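PDB 7CBD: exoglucanase A from Cellulomonas fimi, which hydrolyses beta-1,4-glucosidic linkages of cellulose with inversion of anomeric configuration, releasing cellobiose from non-reducing chain ends, and is represented here by its family 6 catalytic domain. Local coordinates for residues A37-A40 with K41-V45; E418-V421 with T422-N426; H276-R279 with L280-A284; S248-N252 with N253-R257. All coordinates share one frame; numbering follows the deposited sequence.

Overall arrangement
All four contacts are local, three along helices and one round a hairpin. Contacts 1 and 2 belong together: helix 36-45 and helix 417-425 lie against each other, the centres of the two contacts about 11 Å apart, with Leu-38, Lys-41 and Met-42 on one side of the joint and Phe-420, Val-424 and Lys-425 on the other. Contact 3 sits across the chain's centre from both, in helix 270-283, where two histidines bring polar partners into a partly buried face. These three helical contacts mix buried and exposed residues and rest on backbone bonds with apolar packing. Contact 4 is the surface member, where bridging waters supplement the backbone hydrogen bonds of a hairpin.

Contact 1. Residues A37-A40 with K41-V45; sequences ALAA and KMRTV
Leu-38 and Met-42, one turn apart on helix 36-45, make the apolar part of this contact. The end methyl CE of Met-42 lies 4.1 Å from Leu-38 CG, and the two side chains meet at a slant. Met-42 reaches that far because its chain runs extended beyond CG, while its own CG rests 3.4 Å from Leu-38 O. Both residues face helix 417-425, where Leu-38 packs on Val-424 and Met-42 on Phe-420; Met-42 also touches Ala-29 of helix 19-30. Helix 36-45 lies against these two helices at the periphery of the family 6 catalytic domain, whose fold is a modified alpha/beta barrel. A second kind of contact is made by the guanidinium of Arg-43, which has Ala-40 CA over one face, with CZ 3.7 Å from that atom. A bend at chi3 (-63°) folds the group back along the helix, so that NH2 comes within 3.5 Å of Ala-40 CB and NH1 within 3.8 Å of Ala-39 CB. Arg-43 NE is hydrogen-bonded to Thr-434 O, which helps fix the flat group, and Thr-44 OG1 bonds to Gly-432 O and Thr-434 OG1, tying this end of the helix to residues 432-434. Four backbone i to i+4 bonds run beneath these side chains, from Lys-41 N to Ala-37 O through to Thr-44 N to Ala-40 O; that of Arg-43 N to Ala-39 O measures 2.9 Å.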
loop_
_atom_site.group_PDB
_atom_site.type_symbol
_atom_site.label_atom_id
_atom_site.label_comp_id
_atom_site.label_asym_id
_atom_site.label_seq_id
_atom_site.Cartn_x
_atom_site.Cartn_y
_atom_site.Cartn_z
ATOM N N ALA A 37 -13.076 -23.616 9.552
ATOM C CA ALA A 37 -13.718 -22.316 9.377
ATOM C C ALA A 37 -12.702 -21.266 8.944
ATOM O O ALA A 37 -13.002 -20.409 8.107
ATOM C CB ALA A 37 -14.412 -21.885 10.666
ATOM N N LEU A 38 -11.496 -21.315 9.504
ATOM C CA LEU A 38 -10.459 -20.382 9.089
ATOM C C LEU A 38 -10.015 -20.672 7.662
ATOM O O LEU A 38 -9.830 -19.745 6.862
ATOM C CB LEU A 38 -9.282 -20.473 10.055
ATOM C CG LEU A 38 -8.065 -19.619 9.712
ATOM C CD1 LEU A 38 -8.468 -18.151 9.752
ATOM C CD2 LEU A 38 -6.944 -19.917 10.691
ATOM N N ALA A 39 -9.865 -21.953 7.315
ATOM C CA ALA A 39 -9.546 -22.316 5.938
ATOM C C ALA A 39 -10.564 -21.740 4.961
ATOM O O ALA A 39 -10.195 -21.252 3.888
ATOM C CB ALA A 39 -9.466 -23.837 5.800
ATOM N N ALA A 40 -11.854 -21.800 5.310
ATOM C CA ALA A 40 -12.893 -21.288 4.419
ATOM C C ALA A 40 -12.758 -19.781 4.209
ATOM O O ALA A 40 -12.971 -19.276 3.097
ATOM C CB ALA A 40 -14.275 -21.647 4.973
ATOM N N LYS A 41 -12.415 -19.043 5.270
ATOM C CA LYS A 41 -12.187 -17.607 5.129
ATOM C C LYS A 41 -10.983 -17.325 4.239
ATOM O O LYS A 41 -11.019 -16.419 3.397
ATOM C CB LYS A 41 -11.962 -16.976 6.501
ATOM C CG LYS A 41 -13.177 -16.952 7.414
ATOM C CD LYS A 41 -12.767 -16.348 8.754
ATOM C CE LYS A 41 -13.943 -16.003 9.643
ATOM N NZ LYS A 41 -13.470 -15.294 10.868
ATOM N N MET A 42 -9.904 -18.094 4.413
ATOM C CA MET A 42 -8.744 -17.936 3.542
ATOM C C MET A 42 -9.114 -18.178 2.083
ATOM O O MET A 42 -8.660 -17.449 1.196
ATOM C CB MET A 42 -7.612 -18.862 3.985
ATOM C CG MET A 42 -7.046 -18.517 5.346
ATOM S SD MET A 42 -5.637 -19.571 5.751
ATOM C CE MET A 42 -5.001 -18.737 7.204
ATOM N N ARG A 43 -9.964 -19.176 1.815
ATOM C CA ARG A 43 -10.388 -19.410 0.438
ATOM C C ARG A 43 -11.114 -18.200 -0.140
ATOM O O ARG A 43 -10.939 -17.870 -1.316
ATOM C CB ARG A 43 -11.234 -20.678 0.346
ATOM C CG ARG A 43 -10.429 -21.945 0.631
ATOM C CD ARG A 43 -11.175 -23.210 0.247
ATOM N NE ARG A 43 -12.402 -23.399 1.019
ATOM C CZ ARG A 43 -12.488 -24.118 2.138
ATOM N NH1 ARG A 43 -11.415 -24.715 2.649
ATOM N NH2 ARG A 43 -13.658 -24.236 2.753
ATOM N N THR A 44 -11.919 -17.510 0.675
ATOM C CA THR A 44 -12.558 -16.280 0.205
ATOM C C THR A 44 -11.523 -15.220 -0.148
ATOM O O THR A 44 -11.642 -14.538 -1.173
ATOM C CB THR A 44 -13.512 -15.749 1.273
ATOM O OG1 THR A 44 -14.497 -16.745 1.548
ATOM C CG2 THR A 44 -14.198 -14.465 0.801
ATOM N N VAL A 45 -10.495 -15.074 0.686
ATOM C CA VAL A 45 -9.451 -14.085 0.427
ATOM C C VAL A 45 -8.777 -14.342 -0.917
ATOM O O VAL A 45 -8.434 -13.398 -1.645
ATOM C CB VAL A 45 -8.449 -14.081 1.595
ATOM C CG1 VAL A 45 -7.214 -13.244 1.272
ATOM C CG2 VAL A 45 -9.118 -13.573 2.862
#

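Contact 2. Residues E418-V421 with T422-N426; sequences EQFV and TLVKN
Leu-423 climbs over the carbonyl of Gln-419 one turn back, and each of its inner carbons meets the same oxygen. CB stands 3.4 Å from Gln-419 O, and CG comes a little closer, at 3.3 Å. With CG beside the backbone N (chi1 -78°) and chi2 at 169°, CD1 is turned back over Gln-419, 3.7 Å from its O and 4.0 Å from its CG, the two side chains running side by side in the same direction. Beneath them Leu-423 N donates to Gln-419 O, one of four consecutive i to i+4 bonds in this stretch.

A different apolar contact joins Phe-420 and Val-424. The methyl CG2 of Val-424 sits over one face of the phenyl ring in a CH-pi contact, 3.8 Å from the centroid of the Phe-420 ring and 17° off its normal. It is shifted toward the rim, and the nearest ring atom is CZ, 3.6 Å from CG2. The ring also meets Trp-415, and it is buried between helix 417-425 and helices 19-30 and 36-45. On the more exposed side the chain of Lys-425 runs alongside Val-421, its CD 3.9 Å from Val-421 CG1.

Gln-419 NE2 is hydrogen-bonded to Asn-336 OD1, and its side chain lies about 5 Å from that of Asp-371, a predicted active-site residue. One face of helix 417-425 therefore looks toward the probable active site of the family 6 glycosidase fold.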
loop_
_atom_site.group_PDB
_atom_site.type_symbol
_atom_site.label_atom_id
_atom_site.label_comp_id
_atom_site.label_asym_id
_atom_site.label_seq_id
_atom_site.Cartn_x
_atom_site.Cartn_y
_atom_site.Cartn_z
ATOM N N GLU A 418 2.341 -17.149 9.929
ATOM C CA GLU A 418 1.659 -16.699 11.139
ATOM C C GLU A 418 0.961 -15.372 10.909
ATOM O O GLU A 418 -0.153 -15.150 11.405
ATOM C CB GLU A 418 2.664 -16.558 12.281
ATOM C CG GLU A 418 3.390 -17.836 12.631
ATOM C CD GLU A 418 4.787 -17.875 12.067
ATOM O OE1 GLU A 418 4.946 -17.578 10.861
ATOM O OE2 GLU A 418 5.719 -18.196 12.836
ATOM N N GLN A 419 1.608 -14.478 10.164
ATOM C CA GLN A 419 1.023 -13.176 9.891
ATOM C C GLN A 419 -0.266 -13.313 9.094
ATOM O O GLN A 419 -1.252 -12.630 9.386
ATOM C CB GLN A 419 2.026 -12.312 9.142
ATOM C CG GLN A 419 1.515 -10.923 8.835
ATOM C CD GLN A 419 2.480 -10.156 7.968
ATOM O OE1 GLN A 419 2.784 -10.576 6.853
ATOM N NE2 GLN A 419 2.992 -9.036 8.483
ATOM N N PHE A 420 -0.291 -14.205 8.099
ATOM C CA PHE A 420 -1.520 -14.375 7.332
ATOM C C PHE A 420 -2.644 -14.927 8.199
ATOM O O PHE A 420 -3.796 -14.508 8.057
ATOM C CB PHE A 420 -1.306 -15.253 6.104
ATOM C CG PHE A 420 -2.490 -15.270 5.173
ATOM C CD1 PHE A 420 -2.891 -14.114 4.513
ATOM C CD2 PHE A 420 -3.212 -16.430 4.964
ATOM C CE1 PHE A 420 -3.972 -14.121 3.660
ATOM C CE2 PHE A 420 -4.300 -16.439 4.104
ATOM C CZ PHE A 420 -4.677 -15.285 3.452
ATOM N N VAL A 421 -2.333 -15.864 9.098
ATOM C CA VAL A 421 -3.345 -16.358 10.029
ATOM C C VAL A 421 -3.951 -15.197 10.811
ATOM O O VAL A 421 -5.178 -15.057 10.905
ATOM C CB VAL A 421 -2.737 -17.425 10.955
ATOM C CG1 VAL A 421 -3.652 -17.707 12.140
ATOM C CG2 VAL A 421 -2.459 -18.696 10.179
ATOM N N THR A 422 -3.093 -14.341 11.374
ATOM C CA THR A 422 -3.575 -13.196 12.143
ATOM C C THR A 422 -4.346 -12.220 11.264
ATOM O O THR A 422 -5.395 -11.705 11.672
ATOM C CB THR A 422 -2.388 -12.502 12.807
ATOM O OG1 THR A 422 -1.797 -13.404 13.746
ATOM C CG2 THR A 422 -2.822 -11.234 13.531
ATOM N N LEU A 423 -3.844 -11.959 10.049
ATOM C CA LEU A 423 -4.513 -11.028 9.144
ATOM C C LEU A 423 -5.941 -11.466 8.856
ATOM O O LEU A 423 -6.853 -10.632 8.790
ATOM C CB LEU A 423 -3.738 -10.913 7.834
ATOM C CG LEU A 423 -2.495 -10.028 7.867
ATOM C CD1 LEU A 423 -1.699 -10.225 6.587
ATOM C CD2 LEU A 423 -2.875 -8.564 8.046
ATOM N N VAL A 424 -6.156 -12.772 8.673
ATOM C CA VAL A 424 -7.494 -13.277 8.384
ATOM C C VAL A 424 -8.354 -13.289 9.645
ATOM O O VAL A 424 -9.503 -12.833 9.636
ATOM C CB VAL A 424 -7.408 -14.661 7.715
ATOM C CG1 VAL A 424 -8.800 -15.243 7.492
ATOM C CG2 VAL A 424 -6.662 -14.559 6.398
ATOM N N LYS A 425 -7.802 -13.789 10.756
ATOM C CA LYS A 425 -8.543 -13.798 12.015
ATOM C C LYS A 425 -8.986 -12.397 12.406
ATOM O O LYS A 425 -10.076 -12.214 12.957
ATOM C CB LYS A 425 -7.672 -14.371 13.127
ATOM C CG LYS A 425 -7.479 -15.868 13.080
ATOM C CD LYS A 425 -6.574 -16.275 14.236
ATOM C CE LYS A 425 -6.726 -17.724 14.607
ATOM N NZ LYS A 425 -6.369 -18.617 13.492
ATOM N N ASN A 426 -8.144 -11.397 12.149
ATOM C CA ASN A 426 -8.390 -10.038 12.613
ATOM C C ASN A 426 -8.989 -9.148 11.536
ATOM O O ASN A 426 -8.934 -7.919 11.653
ATOM C CB ASN A 426 -7.110 -9.420 13.179
ATOM C CG ASN A 426 -6.715 -10.022 14.511
ATOM O OD1 ASN A 426 -7.400 -10.901 15.035
ATOM N ND2 ASN A 426 -5.604 -9.553 15.070
#

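Contact 3. Residues H276-R279 with L280-A284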
loop_
_atom_site.group_PDB
_atom_site.type_symbol
_atom_site.label_atom_id
_atom_site.label_comp_id
_atom_site.label_asym_id
_atom_site.label_seq_id
_atom_site.Cartn_x
_atom_site.Cartn_y
_atom_site.Cartn_z
ATOM N N HIS A 276 -8.005 15.364 3.231
ATOM C CA HIS A 276 -7.035 16.415 3.512
ATOM C C HIS A 276 -6.093 16.620 2.332
ATOM O O HIS A 276 -5.901 17.748 1.854
ATOM C CB HIS A 276 -6.269 15.979 4.766
ATOM C CG HIS A 276 -5.253 16.956 5.277
ATOM N ND1 HIS A 276 -4.370 16.620 6.282
ATOM C CD2 HIS A 276 -4.982 18.243 4.953
ATOM C CE1 HIS A 276 -3.600 17.657 6.554
ATOM N NE2 HIS A 276 -3.948 18.653 5.759
ATOM N N MET A 277 -5.511 15.529 1.833
ATOM C CA MET A 277 -4.550 15.646 0.743
ATOM C C MET A 277 -5.221 16.053 -0.559
ATOM O O MET A 277 -4.634 16.799 -1.347
ATOM C CB MET A 277 -3.769 14.349 0.579
ATOM C CG MET A 277 -2.778 14.123 1.697
ATOM S SD MET A 277 -1.545 15.441 1.867
ATOM C CE MET A 277 -0.447 15.075 0.494
ATOM N N HIS A 278 -6.445 15.578 -0.819
ATOM C CA HIS A 278 -7.130 16.034 -2.024
ATOM C C HIS A 278 -7.247 17.552 -2.032
ATOM O O HIS A 278 -6.977 18.197 -3.049
ATOM C CB HIS A 278 -8.496 15.358 -2.173
ATOM C CG HIS A 278 -9.117 15.555 -3.522
ATOM N ND1 HIS A 278 -9.866 16.666 -3.848
ATOM C CD2 HIS A 278 -9.092 14.781 -4.633
ATOM C CE1 HIS A 278 -10.276 16.566 -5.101
ATOM N NE2 HIS A 278 -9.821 15.432 -5.601
ATOM N N ARG A 279 -7.656 18.140 -0.901
ATOM C CA ARG A 279 -7.740 19.594 -0.794
ATOM C C ARG A 279 -6.397 20.239 -1.101
ATOM O O ARG A 279 -6.299 21.130 -1.954
ATOM C CB ARG A 279 -8.180 19.992 0.616
ATOM C CG ARG A 279 -9.647 19.791 0.926
ATOM C CD ARG A 279 -10.023 20.450 2.255
ATOM N NE ARG A 279 -9.401 19.795 3.407
ATOM C CZ ARG A 279 -9.969 18.817 4.105
ATOM N NH1 ARG A 279 -11.170 18.376 3.768
ATOM N NH2 ARG A 279 -9.333 18.279 5.138
ATOM N N LEU A 280 -5.345 19.797 -0.411
ATOM C CA LEU A 280 -4.044 20.438 -0.559
ATOM C C LEU A 280 -3.488 20.265 -1.966
ATOM O O LEU A 280 -2.863 21.185 -2.512
ATOM C CB LEU A 280 -3.055 19.878 0.461
ATOM C CG LEU A 280 -3.336 20.210 1.921
ATOM C CD1 LEU A 280 -2.321 19.517 2.796
ATOM C CD2 LEU A 280 -3.321 21.708 2.156
ATOM N N LEU A 281 -3.678 19.087 -2.561
ATOM C CA LEU A 281 -3.160 18.860 -3.904
ATOM C C LEU A 281 -3.850 19.765 -4.914
ATOM O O LEU A 281 -3.193 20.353 -5.781
ATOM C CB LEU A 281 -3.314 17.391 -4.286
ATOM C CG LEU A 281 -2.351 16.463 -3.542
ATOM C CD1 LEU A 281 -2.866 15.029 -3.584
ATOM C CD2 LEU A 281 -0.926 16.564 -4.097
ATOM N N VAL A 282 -5.172 19.914 -4.803
ATOM C CA VAL A 282 -5.879 20.824 -5.700
ATOM C C VAL A 282 -5.378 22.249 -5.509
ATOM O O VAL A 282 -5.092 22.962 -6.476
ATOM C CB VAL A 282 -7.401 20.718 -5.503
ATOM C CG1 VAL A 282 -8.119 21.825 -6.272
ATOM C CG2 VAL A 282 -7.888 19.350 -5.938
ATOM N N ALA A 283 -5.238 22.677 -4.255
ATOM C CA ALA A 283 -4.737 24.021 -3.992
ATOM C C ALA A 283 -3.334 24.220 -4.555
ATOM O O ALA A 283 -2.981 25.332 -4.973
ATOM C CB ALA A 283 -4.771 24.298 -2.491
ATOM N N ALA A 284 -2.535 23.155 -4.607
ATOM C CA ALA A 284 -1.170 23.225 -5.116
ATOM C C ALA A 284 -1.095 23.206 -6.636
ATOM O O ALA A 284 0.002 23.375 -7.181
ATOM C CB ALA A 284 -0.331 22.083 -4.538
#
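The imidazole of His-276 meets Leu-280, and that of His-278 meets Val-282, each ring touched at a slant by a methyl one turn further on. Leu-280 CD1 lies 3.5 Å from His-276 NE2 and also approaches CD2; Val-282 CG2 lies 3.8 Å from His-278 CE1. The ring of His-278 is also stacked with that of His-357. Helix 270-283, which carries all of this, lies in the long connection between the parallel neighbouring strands 228-231 and 291-295, a beta-alpha-beta crossover of the family 6 alpha/beta barrel.

Each ring is held by a polar bond at a nitrogen. ND1 of His-276 is hydrogen-bonded to Asp-267 OD2, which fixes the ring's rotation and keeps its NE2 side toward Leu-280. NE2 of His-278 gives its hydrogen to Ile-290 O, linking the helix to the approach of strand 291-295. In that residue CG lies opposite the main-chain N (chi1 -168°), which helps put CE1 and ND1 beside Val-282 CG2.

The buried Met-277 touches two leucines further along the helix: its SD is 4.3 Å from Leu-280 CD1, and its CB is equally far from Leu-281 CD1. Met-277 and Leu-280 share Ala-205 of helix 202-218 as a neighbour, while Leu-281 turns to Phe-286 and Ile-290.

The main chain follows regular alpha-helical bonding, with Leu-281 N to Met-277 O at 2.8 Å. Over that same carbonyl leans the leucine side chain, Leu-281 CG lying 3.2 Å from Met-277 O.

Contact 4. Residues S248-N252 with N253-R257; sequences SLTIN and NTPIR
Ile-256 sets its CG2 methyl against CD1 of Ile-251, 3.6 Å away, the two chains meeting at an angle. Its other branch, CG1, takes the crowded position between backbone N and carbonyl carbon (chi1 69°), which brings CD1 to 4.1 Å from Leu-249 CB. This apolar side is covered by helix 316-323, where Tyr-319 meets Leu-249 and Ile-251, and Val-320 meets Ile-256.

Thr-250 and Pro-255 form the other side, with Thr-250 CG2 3.7 Å from Pro-255 CA. They are an antiparallel non-hydrogen-bonded pair, a place where proline's lack of an N-H costs no strand bond. Past the proline, Ile-256 N donates almost straight to Leu-249 O at 2.9 Å, while Ile-251 N donates to Thr-254 O. The return bond, Thr-254 N to Ile-251 O, is bent to 136°, and its donor stands well above the carbonyl plane.

Water completes the polar contacts. One molecule donates to Leu-249 O and accepts from Arg-257 N, a second bridges Thr-250 OG1 and Asn-253 N, and a third donates to Ile-251 O at 2.7 Å.

Asn-252 and Asn-253 both have left-handed backbone angles. Two such residues between short antiparallel strands are the mark of a type I' turn, and the whole is a tight two-residue beta hairpin at the protein surface.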
loop_
_atom_site.group_PDB
_atom_site.type_symbol
_atom_site.label_atom_id
_atom_site.label_comp_id
_atom_site.label_asym_id
_atom_site.label_seq_id
_atom_site.Cartn_x
_atom_site.Cartn_y
_atom_site.Cartn_z
ATOM N N SER A 248 -10.654 16.766 16.824
ATOM C CA SER A 248 -10.584 18.015 17.567
ATOM C C SER A 248 -11.163 17.894 18.971
ATOM O O SER A 248 -11.195 18.890 19.699
ATOM C CB SER A 248 -11.294 19.136 16.797
ATOM O OG SER A 248 -10.713 19.327 15.517
ATOM N N LEU A 249 -11.620 16.705 19.364
ATOM C CA LEU A 249 -12.206 16.523 20.685
ATOM C C LEU A 249 -11.205 16.876 21.772
ATOM O O LEU A 249 -10.038 16.473 21.723
ATOM C CB LEU A 249 -12.660 15.073 20.857
ATOM C CG LEU A 249 -13.365 14.773 22.177
ATOM C CD1 LEU A 249 -14.674 15.539 22.230
ATOM C CD2 LEU A 249 -13.575 13.273 22.353
ATOM N N THR A 250 -11.661 17.660 22.735
ATOM C CA THR A 250 -10.867 17.996 23.900
ATOM C C THR A 250 -11.585 17.461 25.125
ATOM O O THR A 250 -12.815 17.501 25.197
ATOM C CB THR A 250 -10.611 19.512 24.000
ATOM O OG1 THR A 250 -11.851 20.214 24.146
ATOM C CG2 THR A 250 -9.897 20.014 22.745
ATOM N N ILE A 251 -10.809 16.909 26.053
ATOM C CA ILE A 251 -11.307 16.373 27.312
ATOM C C ILE A 251 -10.636 17.170 28.415
ATOM O O ILE A 251 -9.407 17.123 28.557
ATOM C CB ILE A 251 -10.974 14.880 27.457
ATOM C CG1 ILE A 251 -11.604 14.070 26.321
ATOM C CG2 ILE A 251 -11.440 14.365 28.814
ATOM C CD1 ILE A 251 -11.153 12.623 26.302
ATOM N N ASN A 252 -11.438 17.904 29.187
ATOM C CA ASN A 252 -10.940 18.754 30.265
ATOM C C ASN A 252 -9.823 19.676 29.777
ATOM O O ASN A 252 -8.746 19.766 30.371
ATOM C CB ASN A 252 -10.525 17.932 31.488
ATOM C CG ASN A 252 -11.718 17.374 32.243
ATOM O OD1 ASN A 252 -12.868 17.565 31.840
ATOM N ND2 ASN A 252 -11.452 16.682 33.346
ATOM N N ASN A 253 -10.094 20.358 28.662
ATOM C CA ASN A 253 -9.162 21.322 28.064
ATOM C C ASN A 253 -7.856 20.671 27.601
ATOM O O ASN A 253 -6.809 21.319 27.564
ATOM C CB ASN A 253 -8.906 22.521 28.991
ATOM C CG ASN A 253 -8.349 23.734 28.258
ATOM O OD1 ASN A 253 -8.722 24.013 27.120
ATOM N ND2 ASN A 253 -7.448 24.459 28.916
ATOM N N THR A 254 -7.893 19.386 27.241
ATOM C CA THR A 254 -6.730 18.704 26.670
ATOM C C THR A 254 -7.148 18.032 25.371
ATOM O O THR A 254 -8.045 17.165 25.384
ATOM C CB THR A 254 -6.143 17.678 27.642
ATOM O OG1 THR A 254 -5.870 18.319 28.889
ATOM C CG2 THR A 254 -4.842 17.106 27.091
ATOM N N PRO A 255 -6.558 18.399 24.235
ATOM C CA PRO A 255 -6.946 17.769 22.963
ATOM C C PRO A 255 -6.517 16.309 22.929
ATOM O O PRO A 255 -5.381 15.976 23.266
ATOM C CB PRO A 255 -6.193 18.600 21.911
ATOM C CG PRO A 255 -5.819 19.889 22.622
ATOM C CD PRO A 255 -5.585 19.489 24.046
ATOM N N ILE A 256 -7.431 15.431 22.506
ATOM C CA ILE A 256 -7.047 14.028 22.380
ATOM C C ILE A 256 -5.955 13.836 21.340
ATOM O O ILE A 256 -5.195 12.865 21.420
ATOM C CB ILE A 256 -8.247 13.080 22.141
ATOM C CG1 ILE A 256 -8.870 13.302 20.753
ATOM C CG2 ILE A 256 -9.264 13.221 23.270
ATOM C CD1 ILE A 256 -9.793 12.167 20.303
ATOM N N ARG A 257 -5.840 14.745 20.364
ATOM C CA ARG A 257 -4.760 14.622 19.385
ATOM C C ARG A 257 -3.382 14.799 20.016
ATOM O O ARG A 257 -2.388 14.359 19.430
ATOM C CB ARG A 257 -4.951 15.606 18.225
ATOM C CG ARG A 257 -4.818 17.061 18.635
ATOM C CD ARG A 257 -4.981 18.007 17.439
ATOM N NE ARG A 257 -4.946 19.416 17.832
ATOM C CZ ARG A 257 -3.981 20.271 17.496
ATOM N NH1 ARG A 257 -2.959 19.869 16.754
ATOM N NH2 ARG A 257 -4.038 21.536 17.902
HETATM O O HOH W 1 -7.927 16.778 19.814
HETATM O O HOH W 2 -12.520 20.376 26.957
HETATM O O HOH W 3 -7.692 15.632 29.957
#